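Local coordinates for globin domain-containing protein (Pseudomonas aeruginosa, PDB 1TU9), which binds heme b as a globin and probably binds oxygen, although its physiological role is not established, at residues A[26-30]-A[94-100]; A[8-13]-A[112-117]. All blocks are in the same frame, centred on the assembly; numbering follows the deposited sequence. Where two conformers were deposited one is given.

Contact 1: residues A[26-30]-A[94-100]; sequences FYRHF and WLDALLM. With HEM (protoporphyrin IX containing Fe), chain B; PPI (propanoic acid), chain C.
Two helices of the globin fold cross on the distal side of the heme, and an aromatic cluster of Phe26, Phe30 and Trp94 packs between them and lines the ligand pocket beyond. Both segments are helical throughout; their axes approach to 8.3 Å and run roughly antiparallel, at 137°. Small Ala97 permits the close crossing: its CA lies 5.1 Å from Phe30 CA, and its CB meets Phe30 CB and His29 CB, each at 3.8 Å. Phe26, Phe30 and Trp94 all adopt chi1 t, which carries their rings to the heme end of the interface. Phe26 turns its edge to the face of Trp94 (five-membered ring centroid 5.0 Å away, planes at 67°; CZ to Trp94 CD1 3.5 Å), while Trp94 presents its edge to the face of Phe30 (5.1 Å between centroids, planes at 90°). The indole face opposite Phe26 meets a heme vinyl group, Trp94 CE2 lying 3.3 Å from HEM CAB. At the far end, Met100, extended (ttt), sets SD 3.6 Å from the centroid of the His29 ring, 8° off its normal, a sulfur-aromatic contact; His29 NE2 is hydrogen-bonded to Glu104. Propanoic acid occupies the distal pocket, its C3 3.6 Å from Phe26 CE2 and from Phe30 CE2. Its O1 ligates the iron at 1.9 Å, and Tyr27 OH (chi1 m) donates a very short 2.3 Å hydrogen bond to PPI O2.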
loop_
_atom_site.group_PDB
_atom_site.type_symbol
_atom_site.label_atom_id
_atom_site.label_comp_id
_atom_site.label_asym_id
_atom_site.label_seq_id
_atom_site.Cartn_x
_atom_site.Cartn_y
_atom_site.Cartn_z
ATOM N N PHE A 26 -5.133 -6.281 -6.587
ATOM C CA PHE A 26 -5.044 -5.075 -5.779
ATOM C C PHE A 26 -5.622 -3.881 -6.548
ATOM O O PHE A 26 -6.499 -3.177 -6.045
ATOM C CB PHE A 26 -3.609 -4.737 -5.375
ATOM C CG PHE A 26 -3.529 -3.384 -4.753
ATOM C CD1 PHE A 26 -3.984 -3.181 -3.464
ATOM C CD2 PHE A 26 -3.169 -2.283 -5.507
ATOM C CE1 PHE A 26 -4.006 -1.905 -2.913
ATOM C CE2 PHE A 26 -3.188 -1.019 -4.970
ATOM C CZ PHE A 26 -3.609 -0.828 -3.667
ATOM N N TYR A 27 -5.121 -3.627 -7.757
ATOM C CA TYR A 27 -5.584 -2.448 -8.494
ATOM C C TYR A 27 -7.031 -2.568 -8.924
ATOM O O TYR A 27 -7.741 -1.575 -8.922
ATOM C CB TYR A 27 -4.658 -2.067 -9.674
ATOM C CG TYR A 27 -3.475 -1.271 -9.178
ATOM C CD1 TYR A 27 -2.218 -1.855 -9.068
ATOM C CD2 TYR A 27 -3.625 0.041 -8.743
ATOM C CE1 TYR A 27 -1.145 -1.150 -8.563
ATOM C CE2 TYR A 27 -2.547 0.751 -8.235
ATOM C CZ TYR A 27 -1.308 0.144 -8.149
ATOM O OH TYR A 27 -0.230 0.816 -7.628
ATOM N N ARG A 28 -7.496 -3.772 -9.247
ATOM C CA ARG A 28 -8.899 -3.933 -9.573
ATOM C C ARG A 28 -9.754 -3.495 -8.375
ATOM O O ARG A 28 -10.723 -2.760 -8.519
ATOM C CB ARG A 28 -9.219 -5.371 -9.984
ATOM C CG ARG A 28 -10.680 -5.610 -10.275
ATOM C CD ARG A 28 -10.957 -6.940 -10.936
ATOM N NE ARG A 28 -10.331 -8.072 -10.253
ATOM C CZ ARG A 28 -10.858 -8.730 -9.229
ATOM N NH1 ARG A 28 -12.007 -8.352 -8.696
ATOM N NH2 ARG A 28 -10.230 -9.776 -8.728
ATOM N N HIS A 29 -9.386 -3.953 -7.183
ATOM C CA HIS A 29 -10.162 -3.598 -5.999
ATOM C C HIS A 29 -10.052 -2.097 -5.679
ATOM O O HIS A 29 -11.029 -1.453 -5.317
ATOM C CB HIS A 29 -9.691 -4.368 -4.775
ATOM C CG HIS A 29 -9.755 -5.851 -4.921
ATOM N ND1 HIS A 29 -10.813 -6.510 -5.503
ATOM C CD2 HIS A 29 -8.905 -6.811 -4.496
ATOM C CE1 HIS A 29 -10.599 -7.816 -5.446
ATOM N NE2 HIS A 29 -9.443 -8.023 -4.850
ATOM N N PHE A 30 -8.843 -1.568 -5.791
ATOM C CA PHE A 30 -8.576 -0.176 -5.453
ATOM C C PHE A 30 -9.331 0.765 -6.406
ATOM O O PHE A 30 -10.029 1.681 -5.969
ATOM C CB PHE A 30 -7.063 0.044 -5.505
ATOM C CG PHE A 30 -6.588 1.395 -4.991
ATOM C CD1 PHE A 30 -7.195 2.046 -3.929
ATOM C CD2 PHE A 30 -5.462 1.963 -5.542
ATOM C CE1 PHE A 30 -6.699 3.279 -3.463
ATOM C CE2 PHE A 30 -4.962 3.173 -5.071
ATOM C CZ PHE A 30 -5.583 3.813 -4.026
ATOM N N TRP A 94 -7.051 2.351 -0.096
ATOM C CA TRP A 94 -5.838 1.638 -0.482
ATOM C C TRP A 94 -5.622 0.438 0.435
ATOM O O TRP A 94 -5.393 -0.686 -0.016
ATOM C CB TRP A 94 -4.660 2.615 -0.408
ATOM C CG TRP A 94 -3.331 2.078 -0.854
ATOM C CD1 TRP A 94 -2.769 2.201 -2.090
ATOM C CD2 TRP A 94 -2.365 1.366 -0.062
ATOM N NE1 TRP A 94 -1.540 1.588 -2.123
ATOM C CE2 TRP A 94 -1.272 1.059 -0.891
ATOM C CE3 TRP A 94 -2.323 0.931 1.264
ATOM C CZ2 TRP A 94 -0.155 0.359 -0.438
ATOM C CZ3 TRP A 94 -1.206 0.241 1.712
ATOM C CH2 TRP A 94 -0.141 -0.034 0.868
ATOM N N LEU A 95 -5.740 0.665 1.733
ATOM C CA LEU A 95 -5.489 -0.397 2.692
ATOM C C LEU A 95 -6.560 -1.475 2.602
ATOM O O LEU A 95 -6.253 -2.668 2.665
ATOM C CB LEU A 95 -5.365 0.169 4.113
ATOM C CG LEU A 95 -4.929 -0.837 5.183
ATOM C CD1 LEU A 95 -3.599 -1.493 4.828
ATOM C CD2 LEU A 95 -4.821 -0.090 6.504
ATOM N N ASP A 96 -7.813 -1.086 2.432
ATOM C CA ASP A 96 -8.871 -2.076 2.264
ATOM C C ASP A 96 -8.616 -2.958 1.031
ATOM O O ASP A 96 -8.819 -4.164 1.074
ATOM C CB ASP A 96 -10.246 -1.427 2.096
ATOM C CG ASP A 96 -10.766 -0.764 3.340
ATOM O OD1 ASP A 96 -10.284 -1.041 4.447
ATOM O OD2 ASP A 96 -11.709 0.048 3.259
ATOM N N ALA A 97 -8.182 -2.355 -0.069
ATOM C CA ALA A 97 -7.936 -3.094 -1.301
ATOM C C ALA A 97 -6.761 -4.053 -1.115
ATOM O O ALA A 97 -6.793 -5.201 -1.594
ATOM C CB ALA A 97 -7.675 -2.127 -2.445
ATOM N N LEU A 98 -5.743 -3.605 -0.400
ATOM C CA LEU A 98 -4.599 -4.442 -0.084
ATOM C C LEU A 98 -5.002 -5.644 0.748
ATOM O O LEU A 98 -4.615 -6.778 0.444
ATOM C CB LEU A 98 -3.516 -3.627 0.625
ATOM C CG LEU A 98 -2.250 -4.403 1.014
ATOM C CD1 LEU A 98 -1.561 -5.036 -0.177
ATOM C CD2 LEU A 98 -1.288 -3.475 1.746
ATOM N N LEU A 99 -5.787 -5.420 1.784
ATOM C CA LEU A 99 -6.224 -6.515 2.628
ATOM C C LEU A 99 -7.058 -7.539 1.867
ATOM O O LEU A 99 -6.941 -8.744 2.113
ATOM C CB LEU A 99 -6.961 -5.981 3.856
ATOM C CG LEU A 99 -6.045 -5.658 5.039
ATOM C CD1 LEU A 99 -5.546 -6.959 5.640
ATOM C CD2 LEU A 99 -4.840 -4.770 4.714
ATOM N N MET A 100 -7.878 -7.076 0.933
ATOM C CA MET A 100 -8.654 -7.987 0.101
ATOM C C MET A 100 -7.730 -8.824 -0.792
ATOM O O MET A 100 -7.908 -10.036 -0.903
ATOM C CB MET A 100 -9.657 -7.201 -0.736
ATOM C CG MET A 100 -10.828 -8.011 -1.201
ATOM S SD MET A 100 -11.994 -6.969 -2.082
ATOM C CE MET A 100 -12.996 -8.218 -2.805
HETATM C CHA HEM B . 2.556 7.157 -7.684
HETATM C CHB HEM B . 3.300 4.315 -3.712
HETATM C CHC HEM B . -0.952 5.632 -2.066
HETATM C CHD HEM B . -2.081 7.649 -6.299
HETATM C C1A HEM B . 3.138 6.347 -6.703
HETATM C C2A HEM B . 4.512 5.861 -6.694
HETATM C C3A HEM B . 4.715 5.083 -5.630
HETATM C C4A HEM B . 3.484 5.018 -4.879
HETATM C CMA HEM B . 6.040 4.378 -5.257
HETATM C CAA HEM B . 5.565 6.213 -7.751
HETATM C CBA HEM B . 6.598 7.162 -7.127
HETATM C CGA HEM B . 5.977 8.280 -6.314
HETATM O O1A HEM B . 5.314 9.163 -6.907
HETATM O O2A HEM B . 6.148 8.317 -5.064
HETATM C C1B HEM B . 2.230 4.427 -2.876
HETATM C C2B HEM B . 2.029 3.823 -1.566
HETATM C C3B HEM B . 0.842 4.199 -1.102
HETATM C C4B HEM B . 0.265 5.051 -2.143
HETATM C CMB HEM B . 3.033 2.881 -0.859
HETATM C CAB HEM B . 0.168 3.797 0.239
HETATM C CBB HEM B . 0.842 3.723 1.391
HETATM C C1C HEM B . -1.630 6.217 -3.106
HETATM C C2C HEM B . -3.027 6.508 -3.057
HETATM C C3C HEM B . -3.368 7.038 -4.226
HETATM C C4C HEM B . -2.180 7.116 -5.040
HETATM C CMC HEM B . -3.913 6.227 -1.842
HETATM C CAC HEM B . -4.783 7.507 -4.580
HETATM C CBC HEM B . -5.264 7.447 -5.813
HETATM C C1D HEM B . -0.955 7.740 -7.059
HETATM C C2D HEM B . -0.930 8.326 -8.361
HETATM C C3D HEM B . 0.496 8.187 -8.832
HETATM C C4D HEM B . 1.211 7.513 -7.761
HETATM C CMD HEM B . -2.108 8.952 -9.113
HETATM C CAD HEM B . 0.981 8.649 -10.211
HETATM C CBD HEM B . 0.500 7.639 -11.267
HETATM C CGD HEM B . 0.856 8.096 -12.670
HETATM O O1D HEM B . 0.255 9.094 -13.144
HETATM O O2D HEM B . 1.746 7.482 -13.320
HETATM N NA HEM B . 2.563 5.798 -5.577
HETATM N NB HEM B . 1.133 5.187 -3.199
HETATM N NC HEM B . -1.121 6.590 -4.330
HETATM N ND HEM B . 0.306 7.281 -6.736
HETATM FE FE HEM B . 0.801 6.292 -5.027
HETATM C C1 PPI C . -0.135 3.880 -6.168
HETATM C C2 PPI C . -0.873 3.465 -4.951
HETATM C C3 PPI C . -1.547 2.201 -5.279
HETATM O O1 PPI C . 0.485 4.895 -6.222
HETATM O O2 PPI C . -0.183 3.109 -7.267
#

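Contact 2: residues A[8-13]-A[112-117]; sequences RVMQSY and ETRDAW
In this globin fold the first helix, 5-17, packs across the last, 111-130, away from the heme site. Both segments are regular helix, with axes 9.2 Å apart at closest approach and steeply crossed at a signed angle of -109°. The register follows from two CA pairs: Val9 to Trp117 at 5.8 Å and Arg8 to Thr113 at 6.4 Å. Apolar packing centres on Trp117, with Val9 over one face: the chi1 t rotamer of Val9 places CG1 3.6 Å from the centroid of the six-membered ring and 4° off the normal, a CH-pi contact; Val9 CG2 reaches Ala116 CB at 3.9 Å. Tyr13 (chi1 t) meets the indole obliquely, CD1 to Trp117 CH2 3.6 Å, and its OH bonds to Arg54 O. At the exposed margin the charges of Arg8 NH1 and Glu112 OE2 are 4.3 Å apart, beyond a salt bridge, with the oxygen well out of the guanidinium plane; a water links Thr113 OG1 (2.6 Å), also hydrogen-bonded to Asp110, to Arg8 NH2 (3.3 Å, weak). The direct hydrogen bond between the segments is buried: with chi1 t, Ser12 OG, which also bonds to Asp106, accepts from Trp117 (chi1 m), whose NE1 lies 2.9 Å away with an N-H...O angle of 171°.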
loop_
_atom_site.group_PDB
_atom_site.type_symbol
_atom_site.label_atom_id
_atom_site.label_comp_id
_atom_site.label_asym_id
_atom_site.label_seq_id
_atom_site.Cartn_x
_atom_site.Cartn_y
_atom_site.Cartn_z
ATOM N N ARG A 8 5.655 -11.057 10.272
ATOM C CA ARG A 8 4.416 -11.669 9.813
ATOM C C ARG A 8 4.037 -11.105 8.443
ATOM O O ARG A 8 3.640 -11.846 7.535
ATOM C CB ARG A 8 3.278 -11.407 10.803
ATOM C CG ARG A 8 3.520 -11.791 12.235
ATOM C CD ARG A 8 2.285 -11.719 13.074
ATOM N NE ARG A 8 1.490 -12.854 12.675
ATOM C CZ ARG A 8 1.306 -13.973 13.361
ATOM N NH1 ARG A 8 1.746 -14.124 14.607
ATOM N NH2 ARG A 8 0.608 -14.935 12.794
ATOM N N VAL A 9 4.148 -9.792 8.297
ATOM C CA VAL A 9 3.862 -9.167 7.020
ATOM C C VAL A 9 4.852 -9.624 5.941
ATOM O O VAL A 9 4.443 -9.906 4.822
ATOM C CB VAL A 9 3.843 -7.641 7.164
ATOM C CG1 VAL A 9 3.857 -6.943 5.813
ATOM C CG2 VAL A 9 2.623 -7.211 7.972
ATOM N N MET A 10 6.137 -9.709 6.254
ATOM C CA MET A 10 7.102 -10.155 5.254
ATOM C C MET A 10 6.778 -11.575 4.790
ATOM O O MET A 10 6.855 -11.871 3.602
ATOM C CB MET A 10 8.534 -10.083 5.782
ATOM C CG MET A 10 9.033 -8.667 5.906
ATOM S SD MET A 10 10.773 -8.504 6.236
ATOM C CE MET A 10 10.889 -9.099 7.922
ATOM N N GLN A 11 6.418 -12.462 5.712
ATOM C CA GLN A 11 6.104 -13.841 5.341
ATOM C C GLN A 11 4.892 -13.867 4.422
ATOM O O GLN A 11 4.886 -14.533 3.385
ATOM C CB GLN A 11 5.837 -14.661 6.595
ATOM C CG GLN A 11 7.079 -14.869 7.468
ATOM C CD GLN A 11 6.777 -15.492 8.805
ATOM O OE1 GLN A 11 5.750 -16.153 8.963
ATOM N NE2 GLN A 11 7.668 -15.298 9.769
ATOM N N SER A 12 3.875 -13.102 4.788
ATOM C CA SER A 12 2.659 -13.001 3.988
ATOM C C SER A 12 2.929 -12.384 2.616
ATOM O O SER A 12 2.455 -12.889 1.591
ATOM C CB SER A 12 1.615 -12.199 4.748
ATOM O OG SER A 12 0.475 -11.940 3.955
ATOM N N TYR A 13 3.717 -11.323 2.580
ATOM C CA TYR A 13 4.004 -10.636 1.333
ATOM C C TYR A 13 4.801 -11.534 0.389
ATOM O O TYR A 13 4.630 -11.461 -0.812
ATOM C CB TYR A 13 4.766 -9.358 1.608
ATOM C CG TYR A 13 4.895 -8.398 0.440
ATOM C CD1 TYR A 13 3.789 -8.017 -0.309
ATOM C CD2 TYR A 13 6.115 -7.811 0.145
ATOM C CE1 TYR A 13 3.905 -7.089 -1.332
ATOM C CE2 TYR A 13 6.241 -6.880 -0.882
ATOM C CZ TYR A 13 5.127 -6.527 -1.615
ATOM O OH TYR A 13 5.192 -5.584 -2.626
ATOM N N GLU A 112 -4.632 -12.788 12.503
ATOM C CA GLU A 112 -3.337 -12.272 12.905
ATOM C C GLU A 112 -2.598 -11.629 11.730
ATOM O O GLU A 112 -2.004 -10.571 11.879
ATOM C CB GLU A 112 -2.493 -13.385 13.515
ATOM C CG GLU A 112 -2.989 -13.829 14.884
ATOM C CD GLU A 112 -2.524 -12.944 16.029
ATOM O OE1 GLU A 112 -2.959 -13.208 17.166
ATOM O OE2 GLU A 112 -1.739 -11.987 15.816
ATOM N N THR A 113 -2.652 -12.259 10.563
ATOM C CA THR A 113 -1.985 -11.726 9.371
ATOM C C THR A 113 -2.596 -10.387 8.998
ATOM O O THR A 113 -1.887 -9.425 8.704
ATOM C CB THR A 113 -2.184 -12.680 8.186
ATOM O OG1 THR A 113 -1.838 -14.015 8.564
ATOM C CG2 THR A 113 -1.283 -12.331 7.016
ATOM N N ARG A 114 -3.921 -10.331 8.977
ATOM C CA ARG A 114 -4.613 -9.117 8.558
ATOM C C ARG A 114 -4.311 -7.969 9.502
ATOM O O ARG A 114 -4.058 -6.851 9.083
ATOM C CB ARG A 114 -6.116 -9.386 8.421
ATOM C CG ARG A 114 -6.369 -10.226 7.177
ATOM C CD ARG A 114 -7.768 -10.357 6.700
ATOM N NE ARG A 114 -8.445 -11.369 7.468
ATOM C CZ ARG A 114 -9.299 -11.125 8.432
ATOM N NH1 ARG A 114 -9.633 -9.874 8.727
ATOM N NH2 ARG A 114 -9.848 -12.143 9.080
ATOM N N ASP A 115 -4.306 -8.229 10.806
ATOM C CA ASP A 115 -3.996 -7.171 11.782
ATOM C C ASP A 115 -2.550 -6.717 11.693
ATOM O O ASP A 115 -2.231 -5.547 11.928
ATOM C CB ASP A 115 -4.303 -7.627 13.211
ATOM C CG ASP A 115 -5.684 -7.246 13.656
ATOM O OD1 ASP A 115 -6.129 -7.742 14.705
ATOM O OD2 ASP A 115 -6.410 -6.458 13.025
ATOM N N ALA A 116 -1.654 -7.638 11.376
ATOM C CA ALA A 116 -0.265 -7.257 11.185
ATOM C C ALA A 116 -0.115 -6.340 9.969
ATOM O O ALA A 116 0.592 -5.345 10.028
ATOM C CB ALA A 116 0.620 -8.491 11.055
ATOM N N TRP A 117 -0.801 -6.657 8.878
ATOM C CA TRP A 117 -0.777 -5.778 7.711
ATOM C C TRP A 117 -1.313 -4.393 8.059
ATOM O O TRP A 117 -0.723 -3.387 7.686
ATOM C CB TRP A 117 -1.597 -6.367 6.560
ATOM C CG TRP A 117 -0.851 -7.325 5.685
ATOM C CD1 TRP A 117 -0.921 -8.685 5.690
ATOM C CD2 TRP A 117 0.081 -6.978 4.662
ATOM N NE1 TRP A 117 -0.093 -9.200 4.723
ATOM C CE2 TRP A 117 0.532 -8.168 4.074
ATOM C CE3 TRP A 117 0.570 -5.765 4.167
ATOM C CZ2 TRP A 117 1.431 -8.183 3.017
ATOM C CZ3 TRP A 117 1.476 -5.778 3.136
ATOM C CH2 TRP A 117 1.892 -6.985 2.562
HETATM O O HOH W 1 0.380 -14.927 9.500
#

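In the fold
Contacts 1 and 2 lie with centres 15 Å apart in the same globin domain, and contact 1 is nested within the chain loop closed by contact 2. Each contact pairs an early helix with a late one, and the two early helices, 5-17 and 22-32, are neighbours in the chain, as are the two late ones, 90-105 and 111-130. The two contacts meet directly where the late helices pack: Leu98 CD2 is 3.8 Å from Trp117 CE3, and Leu99 CD1 is 3.7 Å from Arg114 CG. Packing of helix 90-105 on helix 111-130 thus joins the two contacts. Contact 1 lines the heme pocket, whereas at contact 2 the Tyr13 side chain remains about 9 Å from the heme.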